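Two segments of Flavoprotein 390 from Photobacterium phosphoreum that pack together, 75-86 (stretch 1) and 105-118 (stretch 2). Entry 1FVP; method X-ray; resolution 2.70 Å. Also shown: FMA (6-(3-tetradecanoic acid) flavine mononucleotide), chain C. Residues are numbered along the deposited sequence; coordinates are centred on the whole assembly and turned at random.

Stretch 1, residues 75-86: LATSENTVDIAA
Stretch 2, residues 105-118: KLLSFYNASASKYN

Two helices packed at a shallow angle can be held by small apolar contacts along the interface and one carboxylate that gathers several donors, as Flavoprotein 390 illustrates. The helix of stretch 1, ending at Ala86 here but continuing, runs broadly with helix 105-116, which is kinked where the backbone N of Ser108, Asn111 and Ala114 makes no bond to the preceding turn; their N-to-C directions are 39° apart (signed crossing -39°) and their axes 8.2 Å apart at closest. In the register, Glu79 CA lies 6.5 Å from Leu106 CA, Asp83 CA 5.5 Å from Ser113 CA, and Ala86 CA 4.8 Å from Ala114 CA; together the stretches bury 672 Å².

The approach to the helix is extended at Leu75 (phi/psi -60/130), then turns. Ser78 (chi1 p) faces away from stretch 2; its OG accepts from Thr81 N at 3.1 Å, capping the helix, and donates to FMA O1P at 2.5 Å. Leu106 (chi1 m), buried and directed toward stretch 1, fills this end. Glu79 (m, t) lays its aliphatic part over a face of the Phe109 ring, CG lying 3.4 Å from the centroid; Glu79 is exposed overall, and its OE2 comes within 3.2 Å of Phe109 CE1.

Val82 (p) points toward the partner helix, where a compact branched side chain fits: its CG1 lies 4.1 Å from Phe109 CB and its CG2 4.3 Å from Tyr110 CB. Asp83 (t) leaves its backbone sideways, yet its carboxylate reaches across. Asp83 OD2 accepts from Ser113 OG (m) at 2.7 Å and forms a salt bridge with Lys116 NZ at 3.4 Å, a weak hydrogen bond; Asp83 OD1 accepts from Tyr117 OH (chi1 m) at 2.7 Å.

Small residues finish the contact. Ala85 CB is 4.3 Å from Tyr110 CE2 (chi1 t). Ala86 points toward stretch 2, its CB 3.3 Å from Ser113 CB and 3.5 Å from Ala114 N, a closeness that suits a lone methyl.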

# COMPACT_ATOMS: atom_id res chain seq x y z
N LEU A 75 9.55 6.43 -2.51
CA LEU A 75 9.86 7.40 -1.46
C LEU A 75 11.18 8.08 -1.83
O LEU A 75 12.13 7.36 -2.18
CB LEU A 75 9.87 6.63 -0.13
CG LEU A 75 9.53 7.32 1.17
CD1 LEU A 75 8.03 7.23 1.42
CD2 LEU A 75 10.29 6.68 2.32
N ALA A 76 11.16 9.40 -1.78
CA ALA A 76 12.37 10.17 -2.10
C ALA A 76 13.10 10.43 -0.78
O ALA A 76 13.16 11.51 -0.19
CB ALA A 76 12.08 11.39 -2.91
N THR A 77 13.66 9.32 -0.35
CA THR A 77 14.42 9.04 0.84
C THR A 77 15.84 9.55 0.85
O THR A 77 16.41 9.76 1.95
CB THR A 77 14.47 7.46 1.02
OG1 THR A 77 13.39 7.02 0.13
CG2 THR A 77 14.27 6.99 2.46
N SER A 78 16.39 9.70 -0.34
CA SER A 78 17.78 10.19 -0.47
C SER A 78 18.02 10.73 -1.88
O SER A 78 17.07 10.95 -2.63
CB SER A 78 18.78 9.10 -0.13
OG SER A 78 18.47 7.94 -0.89
N GLU A 79 19.30 10.91 -2.14
CA GLU A 79 19.75 11.44 -3.44
C GLU A 79 20.01 10.28 -4.40
O GLU A 79 19.94 10.48 -5.62
CB GLU A 79 20.99 12.31 -3.33
CG GLU A 79 20.85 13.81 -3.07
CD GLU A 79 22.01 14.45 -2.36
OE1 GLU A 79 22.82 13.82 -1.70
OE2 GLU A 79 22.08 15.70 -2.50
N ASN A 80 20.29 9.14 -3.79
CA ASN A 80 20.56 7.91 -4.58
C ASN A 80 19.26 7.17 -4.85
O ASN A 80 19.00 6.77 -6.00
CB ASN A 80 21.70 7.12 -3.96
CG ASN A 80 22.99 7.92 -4.11
OD1 ASN A 80 22.94 9.15 -4.36
ND2 ASN A 80 24.13 7.25 -3.98
N THR A 81 18.43 7.04 -3.85
CA THR A 81 17.11 6.39 -3.89
C THR A 81 16.13 7.25 -4.67
O THR A 81 14.95 6.87 -4.82
CB THR A 81 16.64 6.19 -2.38
OG1 THR A 81 17.59 5.23 -1.80
CG2 THR A 81 15.19 5.80 -2.15
N VAL A 82 16.60 8.38 -5.15
CA VAL A 82 15.79 9.34 -5.90
C VAL A 82 16.28 9.42 -7.35
O VAL A 82 15.49 9.58 -8.29
CB VAL A 82 15.75 10.71 -5.20
CG1 VAL A 82 16.99 11.57 -5.45
CG2 VAL A 82 14.50 11.49 -5.55
N ASP A 83 17.59 9.34 -7.44
CA ASP A 83 18.29 9.36 -8.75
C ASP A 83 17.74 8.16 -9.53
O ASP A 83 17.09 8.28 -10.58
CB ASP A 83 19.78 9.37 -8.49
CG ASP A 83 20.67 9.27 -9.72
OD1 ASP A 83 20.66 8.19 -10.33
OD2 ASP A 83 21.34 10.29 -10.00
N ILE A 84 17.96 7.00 -8.92
CA ILE A 84 17.50 5.72 -9.44
C ILE A 84 16.06 5.76 -9.94
O ILE A 84 15.74 5.13 -10.96
CB ILE A 84 17.67 4.57 -8.38
CG1 ILE A 84 19.15 4.48 -7.97
CG2 ILE A 84 17.12 3.24 -8.92
CD1 ILE A 84 19.43 3.49 -6.81
N ALA A 85 15.22 6.44 -9.20
CA ALA A 85 13.79 6.52 -9.56
C ALA A 85 13.57 7.25 -10.89
O ALA A 85 12.56 6.97 -11.57
CB ALA A 85 13.04 7.15 -8.38
N ALA A 86 14.50 8.14 -11.21
CA ALA A 86 14.43 8.94 -12.45
C ALA A 86 14.58 7.98 -13.63
O ALA A 86 13.87 8.03 -14.64
CB ALA A 86 15.51 9.99 -12.49
N LYS A 105 15.22 20.02 -2.30
CA LYS A 105 16.51 19.67 -2.89
C LYS A 105 16.41 18.29 -3.57
O LYS A 105 17.25 17.99 -4.45
CB LYS A 105 17.60 19.54 -1.83
CG LYS A 105 17.79 20.81 -1.01
CD LYS A 105 18.62 20.54 0.24
CE LYS A 105 20.12 20.68 0.00
NZ LYS A 105 20.75 21.26 1.23
N LEU A 106 15.45 17.47 -3.19
CA LEU A 106 15.29 16.13 -3.77
C LEU A 106 14.43 16.10 -5.01
O LEU A 106 14.76 15.21 -5.84
CB LEU A 106 14.90 15.12 -2.69
CG LEU A 106 15.85 15.12 -1.49
CD1 LEU A 106 15.06 15.17 -0.21
CD2 LEU A 106 16.68 13.85 -1.52
N LEU A 107 13.45 16.96 -5.21
CA LEU A 107 12.70 16.88 -6.49
C LEU A 107 13.66 17.53 -7.52
O LEU A 107 13.38 17.56 -8.73
CB LEU A 107 11.33 17.52 -6.48
CG LEU A 107 11.19 18.86 -7.20
CD1 LEU A 107 9.79 19.08 -7.75
CD2 LEU A 107 11.55 19.97 -6.24
N SER A 108 14.74 18.05 -6.96
CA SER A 108 15.73 18.72 -7.82
C SER A 108 16.60 17.68 -8.48
O SER A 108 16.73 17.75 -9.72
CB SER A 108 16.42 19.88 -7.17
OG SER A 108 15.61 21.03 -7.48
N PHE A 109 17.13 16.76 -7.69
CA PHE A 109 17.96 15.74 -8.36
C PHE A 109 16.99 15.10 -9.38
O PHE A 109 17.39 14.88 -10.54
CB PHE A 109 18.59 14.74 -7.48
CG PHE A 109 19.94 14.83 -6.89
CD1 PHE A 109 20.39 15.99 -6.28
CD2 PHE A 109 20.75 13.68 -6.87
CE1 PHE A 109 21.65 16.03 -5.69
CE2 PHE A 109 22.02 13.71 -6.29
CZ PHE A 109 22.48 14.90 -5.70
N TYR A 110 15.77 14.86 -8.92
CA TYR A 110 14.78 14.21 -9.80
C TYR A 110 14.47 15.00 -11.06
O TYR A 110 13.66 14.59 -11.91
CB TYR A 110 13.52 13.76 -9.09
CG TYR A 110 12.58 12.87 -9.88
CD1 TYR A 110 11.60 13.41 -10.71
CD2 TYR A 110 12.65 11.48 -9.76
CE1 TYR A 110 10.75 12.61 -11.44
CE2 TYR A 110 11.77 10.67 -10.47
CZ TYR A 110 10.82 11.23 -11.31
OH TYR A 110 9.97 10.40 -11.98
N ASN A 111 15.10 16.14 -11.26
CA ASN A 111 14.77 16.85 -12.54
C ASN A 111 16.05 16.74 -13.35
O ASN A 111 16.01 16.69 -14.58
CB ASN A 111 14.16 18.18 -12.20
CG ASN A 111 12.68 17.96 -11.90
OD1 ASN A 111 12.26 16.79 -11.96
ND2 ASN A 111 12.01 19.06 -11.60
N ALA A 112 17.09 16.68 -12.55
CA ALA A 112 18.47 16.59 -12.99
C ALA A 112 18.79 15.16 -13.46
O ALA A 112 19.50 15.03 -14.48
CB ALA A 112 19.41 17.04 -11.88
N SER A 113 18.26 14.20 -12.73
CA SER A 113 18.49 12.79 -13.10
C SER A 113 17.65 12.55 -14.35
O SER A 113 18.18 12.12 -15.39
CB SER A 113 18.24 11.80 -12.01
OG SER A 113 19.32 11.74 -11.10
N ALA A 114 16.37 12.84 -14.24
CA ALA A 114 15.45 12.66 -15.38
C ALA A 114 16.19 13.12 -16.64
O ALA A 114 16.20 12.40 -17.66
CB ALA A 114 14.18 13.44 -15.18
N SER A 115 16.81 14.29 -16.52
CA SER A 115 17.59 14.85 -17.64
C SER A 115 18.58 13.80 -18.16
O SER A 115 18.49 13.33 -19.29
CB SER A 115 18.35 16.11 -17.23
OG SER A 115 18.98 16.69 -18.37
N LYS A 116 19.50 13.48 -17.29
CA LYS A 116 20.59 12.53 -17.47
C LYS A 116 20.18 11.34 -18.31
O LYS A 116 20.64 11.21 -19.46
CB LYS A 116 21.17 12.09 -16.12
CG LYS A 116 22.01 10.83 -16.17
CD LYS A 116 23.10 10.84 -15.14
CE LYS A 116 22.62 11.03 -13.72
NZ LYS A 116 23.10 9.85 -12.92
N TYR A 117 19.33 10.48 -17.79
CA TYR A 117 18.84 9.28 -18.50
C TYR A 117 17.95 9.68 -19.67
O TYR A 117 17.19 8.87 -20.24
CB TYR A 117 18.15 8.37 -17.47
CG TYR A 117 18.93 8.02 -16.23
CD1 TYR A 117 19.90 7.00 -16.24
CD2 TYR A 117 18.74 8.66 -15.01
CE1 TYR A 117 20.62 6.65 -15.11
CE2 TYR A 117 19.45 8.33 -13.87
CZ TYR A 117 20.39 7.31 -13.91
OH TYR A 117 21.09 7.00 -12.77
N ASN A 118 18.03 10.93 -20.06
CA ASN A 118 17.27 11.55 -21.14
C ASN A 118 15.82 11.04 -21.12
O ASN A 118 15.26 10.78 -22.20
CB ASN A 118 17.95 11.41 -22.50
CG ASN A 118 18.69 12.65 -22.99
OD1 ASN A 118 19.76 13.05 -22.48
ND2 ASN A 118 18.13 13.31 -24.01
N1 FMA C . 19.98 -0.41 -3.42
C2 FMA C . 20.90 -1.38 -3.40
O2 FMA C . 21.76 -1.62 -2.64
N3 FMA C . 20.92 -2.36 -4.49
C4 FMA C . 20.02 -2.27 -5.48
O4 FMA C . 20.02 -3.06 -6.38
C4A FMA C . 19.05 -1.23 -5.47
N5 FMA C . 18.16 -1.12 -6.42
C5A FMA C . 17.20 -0.20 -6.49
C6 FMA C . 16.31 -0.12 -7.54
C7 FMA C . 15.34 0.84 -7.53
C7M FMA C . 14.27 0.99 -8.66
C8 FMA C . 15.25 1.79 -6.45
C8M FMA C . 14.22 2.87 -6.41
C9 FMA C . 16.16 1.72 -5.42
C9A FMA C . 17.16 0.78 -5.40
N10 FMA C . 18.11 0.63 -4.38
C10 FMA C . 19.07 -0.29 -4.32
C1B FMA C . 18.13 1.69 -3.34
C2B FMA C . 17.97 1.74 -1.83
O2B FMA C . 17.15 2.89 -1.64
C3B FMA C . 19.34 2.01 -1.22
O3' FMA C . 20.11 0.87 -1.31
C4B FMA C . 19.26 2.48 0.23
O4' FMA C . 18.42 3.69 0.24
C5B FMA C . 20.67 2.75 0.79
O5' FMA C . 21.05 4.14 0.25
P FMA C . 20.87 5.53 0.99
O1P FMA C . 19.63 6.07 0.20
O2P FMA C . 20.53 5.19 2.35
O3P FMA C . 22.06 6.23 0.93
C1' FMA C . 18.40 -0.61 -10.25
O1' FMA C . 19.55 -0.02 -10.33
O2' FMA C . 18.02 -1.20 -11.27
C2' FMA C . 17.98 -1.07 -8.90
C3' FMA C . 16.46 -1.12 -8.64
C4' FMA C . 16.02 -2.50 -8.31
C5' FMA C . 14.53 -2.81 -8.40
C6' FMA C . 14.28 -4.10 -7.67
C7' FMA C . 12.88 -4.64 -7.96
C8' FMA C . 12.51 -5.79 -7.12
C9' FMA C . 11.16 -6.46 -7.38
C11 FMA C . 10.04 -5.46 -7.13
C12 FMA C . 9.56 -4.70 -8.32
C13 FMA C . 8.88 -3.39 -8.07
C14 FMA C . 7.41 -3.53 -7.73
C15 FMA C . 6.55 -2.48 -8.38